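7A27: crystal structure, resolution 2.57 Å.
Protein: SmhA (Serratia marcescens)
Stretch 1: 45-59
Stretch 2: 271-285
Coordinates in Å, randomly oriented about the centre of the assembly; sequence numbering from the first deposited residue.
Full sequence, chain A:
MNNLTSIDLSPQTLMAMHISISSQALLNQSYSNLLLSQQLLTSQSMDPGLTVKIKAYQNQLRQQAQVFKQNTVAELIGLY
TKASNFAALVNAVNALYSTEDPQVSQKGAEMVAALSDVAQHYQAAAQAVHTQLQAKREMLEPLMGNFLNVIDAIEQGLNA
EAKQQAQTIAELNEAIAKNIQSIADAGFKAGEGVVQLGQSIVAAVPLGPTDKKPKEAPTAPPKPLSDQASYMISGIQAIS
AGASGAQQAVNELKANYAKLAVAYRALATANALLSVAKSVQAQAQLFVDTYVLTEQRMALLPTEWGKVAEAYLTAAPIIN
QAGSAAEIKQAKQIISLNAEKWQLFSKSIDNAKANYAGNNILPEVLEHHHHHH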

# COMPACT_ATOMS: atom_id res chain seq x y z
N SER A 45 -27.46 -17.34 17.65
CA SER A 45 -27.77 -17.90 18.99
C SER A 45 -27.04 -17.07 20.06
O SER A 45 -26.74 -17.62 21.12
N MET A 46 -26.78 -15.79 19.77
CA MET A 46 -26.04 -14.85 20.66
C MET A 46 -26.75 -13.49 20.67
O MET A 46 -27.76 -13.36 19.96
N ASP A 47 -26.26 -12.52 21.46
CA ASP A 47 -26.96 -11.21 21.62
C ASP A 47 -27.48 -10.76 20.25
O ASP A 47 -26.68 -10.51 19.35
N PRO A 48 -28.82 -10.70 20.02
CA PRO A 48 -29.35 -10.27 18.73
C PRO A 48 -28.83 -8.88 18.31
O PRO A 48 -28.42 -8.72 17.17
N GLY A 49 -28.82 -7.93 19.26
CA GLY A 49 -28.44 -6.51 19.07
C GLY A 49 -26.99 -6.32 18.63
O GLY A 49 -26.77 -5.47 17.75
N LEU A 50 -26.05 -7.05 19.24
CA LEU A 50 -24.59 -6.96 18.96
C LEU A 50 -24.24 -7.82 17.74
O LEU A 50 -23.36 -7.41 16.97
N THR A 51 -24.90 -8.97 17.57
CA THR A 51 -24.69 -9.86 16.40
C THR A 51 -24.89 -9.03 15.12
O THR A 51 -24.00 -9.11 14.24
N VAL A 52 -25.97 -8.24 15.02
CA VAL A 52 -26.28 -7.43 13.81
C VAL A 52 -25.21 -6.34 13.59
O VAL A 52 -24.97 -6.03 12.41
N LYS A 53 -24.59 -5.80 14.64
CA LYS A 53 -23.59 -4.70 14.54
C LYS A 53 -22.27 -5.26 13.99
O LYS A 53 -21.64 -4.55 13.16
N ILE A 54 -21.90 -6.49 14.39
CA ILE A 54 -20.68 -7.19 13.90
C ILE A 54 -20.88 -7.58 12.42
O ILE A 54 -20.06 -7.16 11.59
N LYS A 55 -21.93 -8.36 12.11
CA LYS A 55 -22.25 -8.80 10.72
C LYS A 55 -22.29 -7.59 9.77
O LYS A 55 -21.79 -7.72 8.65
N ALA A 56 -22.88 -6.46 10.20
CA ALA A 56 -23.01 -5.21 9.41
C ALA A 56 -21.63 -4.61 9.16
O ALA A 56 -21.38 -4.19 8.03
N TYR A 57 -20.78 -4.56 10.19
CA TYR A 57 -19.41 -4.00 10.11
C TYR A 57 -18.55 -4.90 9.24
O TYR A 57 -17.84 -4.39 8.35
N GLN A 58 -18.60 -6.21 9.47
CA GLN A 58 -17.80 -7.20 8.71
C GLN A 58 -18.17 -7.10 7.23
O GLN A 58 -17.24 -7.14 6.38
N ASN A 59 -19.46 -6.92 6.93
CA ASN A 59 -19.97 -6.79 5.54
C ASN A 59 -19.44 -5.49 4.93
O ASN A 59 -18.89 -5.54 3.82
N ASN A 271 -17.48 -14.05 27.66
CA ASN A 271 -17.79 -13.05 26.60
C ASN A 271 -17.23 -13.53 25.26
O ASN A 271 -16.12 -13.11 24.88
N ALA A 272 -17.97 -14.39 24.55
CA ALA A 272 -17.61 -15.01 23.26
C ALA A 272 -17.84 -14.02 22.11
O ALA A 272 -16.97 -13.91 21.23
N LEU A 273 -18.97 -13.32 22.14
CA LEU A 273 -19.36 -12.41 21.05
C LEU A 273 -18.43 -11.19 21.04
O LEU A 273 -18.15 -10.68 19.95
N LEU A 274 -17.97 -10.73 22.21
CA LEU A 274 -17.02 -9.59 22.30
C LEU A 274 -15.69 -10.03 21.69
O LEU A 274 -15.11 -9.23 20.94
N SER A 275 -15.23 -11.25 22.01
CA SER A 275 -14.00 -11.87 21.45
C SER A 275 -14.03 -11.74 19.92
O SER A 275 -13.02 -11.31 19.33
N VAL A 276 -15.17 -12.08 19.30
CA VAL A 276 -15.36 -12.00 17.82
C VAL A 276 -15.19 -10.54 17.39
O VAL A 276 -14.33 -10.27 16.55
N ALA A 277 -15.98 -9.63 17.97
CA ALA A 277 -15.95 -8.18 17.67
C ALA A 277 -14.50 -7.66 17.68
O ALA A 277 -14.15 -6.90 16.75
N LYS A 278 -13.70 -8.08 18.67
CA LYS A 278 -12.29 -7.66 18.84
C LYS A 278 -11.44 -8.20 17.69
O LYS A 278 -10.61 -7.42 17.18
N SER A 279 -11.64 -9.48 17.33
CA SER A 279 -10.93 -10.18 16.23
C SER A 279 -11.13 -9.45 14.89
O SER A 279 -10.13 -9.36 14.11
N VAL A 280 -12.36 -8.99 14.63
CA VAL A 280 -12.75 -8.27 13.38
C VAL A 280 -12.09 -6.90 13.38
O VAL A 280 -11.48 -6.54 12.35
N GLN A 281 -12.21 -6.16 14.49
CA GLN A 281 -11.68 -4.78 14.65
C GLN A 281 -10.16 -4.78 14.46
O GLN A 281 -9.65 -3.79 13.91
N ALA A 282 -9.46 -5.84 14.90
CA ALA A 282 -7.99 -5.95 14.75
C ALA A 282 -7.63 -5.96 13.26
O ALA A 282 -6.64 -5.31 12.88
N GLN A 283 -8.41 -6.69 12.46
CA GLN A 283 -8.23 -6.82 10.98
C GLN A 283 -8.59 -5.49 10.31
O GLN A 283 -7.84 -5.06 9.40
N ALA A 284 -9.66 -4.82 10.75
CA ALA A 284 -10.10 -3.51 10.23
C ALA A 284 -8.99 -2.50 10.44
O ALA A 284 -8.66 -1.79 9.48
N GLN A 285 -8.46 -2.44 11.67
CA GLN A 285 -7.37 -1.52 12.10
C GLN A 285 -6.24 -1.62 11.08
O GLN A 285 -5.84 -0.57 10.59

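Packing of two nearly parallel helices of SmhA, 48-59 and 272-285, whose axes approach to 10.5 Å and cross at 17°, burying 587 Å² summed over both stretches. Three side chains dominate: Leu273, Ile54 and Tyr57. Leu273 (chi1 t, chi2 p), the most extensively covered residue at 119 Å², points from the start of its helix toward the loop and first turns of the other stretch. Its CD2 lies 3.8 Å from Met46 CB and 3.7 Å from the backbone N of Asp47, its CG lies 3.6 Å from Leu50 CD2, and its CD1 is 3.7 Å from Ile54 CD1, so one leucine touches the loop and two successive helical turns of the other stretch. Met46 (chi1 m, chi2 t, chi3 140°) extends past it, bringing CE to 4.2 Å from Ala272 CB; Leu50 (t, p) also points toward the second helix. The CA-to-CB bond of Thr51 (m) points sideways, with OG1 3.5 Å from Leu273 CD2, an apolar neighbour; the hydroxyl is satisfied within its own stretch by donating to Asp47 O at 2.7 Å. Asp47 (t), the N-cap, accepts a weak capping bond from Leu50 N to its OD2 at 3.3 Å.

One turn after Leu50, Ile54 (chi1 m, chi2 t) is a knob in a hole formed by Leu273, Val276, Ala277 and Val280. Its CD1 reaches Ala277 CB at 3.9 Å and Leu273 O at 3.6 Å, while Ile54 CG2 lies 4.2 Å from Val276 CG1 and 4.4 Å from Val280 CG2. The backbones are close here, with Ile54 CA 6.1 Å from Ala277 CA, and the short alanine side chain occupies little of the space between them.

Tyr57 (chi1 t, chi2 56°) points toward the second helix and combines apolar and polar contacts. Its ring CD2 lies 3.8 Å from Val280 CG1 and its CZ 3.9 Å from Ala284 CB. The phenol OH, 3.1 Å from Ala284 CB, donates to Gln281 OE1 at 2.8 Å, the sole hydrogen bond between the stretches. Gln281 (t, p, chi3 24°) leaves its backbone sideways, but its end bends nearer to accept this bond; its NE2 also donates weakly to Gln285 OE1 at 3.3 Å. Val280 (t) serves both Ile54 and Tyr57, and its CG2 lies 4.1 Å from NE2 of Gln58 (t, t), whose amide is hydrogen-bonded elsewhere in the structure.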

# COMPACT_ATOMS: atom_id res chain seq x y z
CB SER A 45 -27.41 -19.38 19.03
OG SER A 45 -26.12 -19.61 18.49
CB MET A 46 -24.60 -14.72 20.19
CG MET A 46 -23.97 -16.08 20.04
SD MET A 46 -22.19 -16.08 20.17
CE MET A 46 -21.96 -17.59 21.11
CB ASP A 47 -26.07 -10.15 22.29
CG ASP A 47 -26.80 -8.84 22.57
OD1 ASP A 47 -28.03 -8.89 22.83
OD2 ASP A 47 -26.15 -7.78 22.50
CB PRO A 48 -30.87 -10.25 18.92
CG PRO A 48 -31.13 -11.15 20.12
CD PRO A 48 -29.88 -11.05 20.98
CB LEU A 50 -23.78 -7.40 20.20
CG LEU A 50 -22.27 -7.49 20.00
CD1 LEU A 50 -21.67 -6.13 19.65
CD2 LEU A 50 -21.58 -8.07 21.23
CB THR A 51 -25.58 -11.11 16.45
OG1 THR A 51 -25.24 -11.89 17.60
CG2 THR A 51 -25.45 -11.98 15.22
CB VAL A 52 -27.71 -6.84 13.80
CG1 VAL A 52 -28.77 -7.94 13.69
CG2 VAL A 52 -28.00 -5.91 14.97
CB LYS A 53 -23.37 -3.98 15.88
CG LYS A 53 -24.65 -3.48 16.55
CD LYS A 53 -24.55 -2.25 17.44
CE LYS A 53 -24.22 -1.00 16.64
NZ LYS A 53 -24.71 0.24 17.30
CB ILE A 54 -20.33 -8.42 14.76
CG1 ILE A 54 -20.03 -8.04 16.21
CG2 ILE A 54 -19.17 -9.20 14.15
CD1 ILE A 54 -19.98 -9.21 17.17
CB LYS A 55 -23.59 -9.54 10.66
CG LYS A 55 -23.57 -10.97 11.19
CD LYS A 55 -24.94 -11.65 11.17
CE LYS A 55 -24.93 -13.06 11.71
NZ LYS A 55 -26.30 -13.60 11.89
CB ALA A 56 -23.89 -4.21 10.11
CB TYR A 57 -18.81 -3.81 11.50
CG TYR A 57 -17.44 -3.17 11.57
CD1 TYR A 57 -17.19 -1.93 11.01
CD2 TYR A 57 -16.42 -3.77 12.29
CE1 TYR A 57 -15.95 -1.32 11.12
CE2 TYR A 57 -15.18 -3.17 12.43
CZ TYR A 57 -14.94 -1.95 11.84
OH TYR A 57 -13.71 -1.37 11.99
CB GLN A 58 -18.00 -8.61 9.28
CG GLN A 58 -16.97 -9.61 8.79
CD GLN A 58 -16.97 -10.89 9.58
OE1 GLN A 58 -18.00 -11.33 10.11
NE2 GLN A 58 -15.81 -11.52 9.64
CB ASN A 59 -21.50 -6.79 5.47
CG ASN A 59 -21.96 -6.87 4.03
OD1 ASN A 59 -22.45 -5.88 3.49
ND2 ASN A 59 -21.71 -8.01 3.38
CB ASN A 271 -17.24 -11.66 26.94
CG ASN A 271 -17.54 -11.23 28.36
OD1 ASN A 271 -17.09 -11.87 29.31
ND2 ASN A 271 -18.27 -10.14 28.50
CB ALA A 272 -18.46 -16.24 23.09
CB LEU A 273 -20.83 -12.03 21.21
CG LEU A 273 -21.50 -11.45 19.95
CD1 LEU A 273 -21.24 -12.32 18.73
CD2 LEU A 273 -22.99 -11.30 20.16
CB LEU A 274 -16.85 -9.15 23.75
CG LEU A 274 -15.79 -8.07 23.99
CD1 LEU A 274 -16.17 -6.75 23.32
CD2 LEU A 274 -15.60 -7.86 25.50
CB SER A 275 -13.87 -13.31 21.89
OG SER A 275 -13.88 -13.42 23.31
CB VAL A 276 -16.73 -12.57 17.39
CG1 VAL A 276 -16.99 -12.32 15.91
CG2 VAL A 276 -16.86 -14.05 17.70
CB ALA A 277 -16.82 -7.44 18.65
CB LYS A 278 -11.70 -8.16 20.16
CG LYS A 278 -12.18 -7.50 21.44
CD LYS A 278 -11.19 -7.75 22.58
CE LYS A 278 -10.84 -6.49 23.34
NZ LYS A 278 -10.38 -5.37 22.48
CB SER A 279 -11.37 -11.60 16.11
OG SER A 279 -10.88 -12.13 14.90
CB VAL A 280 -14.28 -8.12 13.24
CG1 VAL A 280 -14.66 -7.18 12.11
CG2 VAL A 280 -14.94 -9.47 13.03
CB GLN A 281 -12.10 -4.23 16.01
CG GLN A 281 -11.41 -2.92 16.37
CD GLN A 281 -11.55 -1.87 15.29
OE1 GLN A 281 -12.48 -1.90 14.48
NE2 GLN A 281 -10.60 -0.94 15.30
CB ALA A 282 -7.51 -7.18 15.47
CB GLN A 283 -9.07 -7.98 10.46
CG GLN A 283 -8.63 -9.36 10.95
CD GLN A 283 -9.63 -10.44 10.62
OE1 GLN A 283 -10.84 -10.19 10.49
NE2 GLN A 283 -9.12 -11.66 10.46
CB ALA A 284 -11.37 -3.08 10.92
CB GLN A 285 -6.87 -1.88 13.50
CG GLN A 285 -5.91 -0.89 14.15
CD GLN A 285 -6.63 0.29 14.74
OE1 GLN A 285 -7.46 0.15 15.65
NE2 GLN A 285 -6.33 1.47 14.21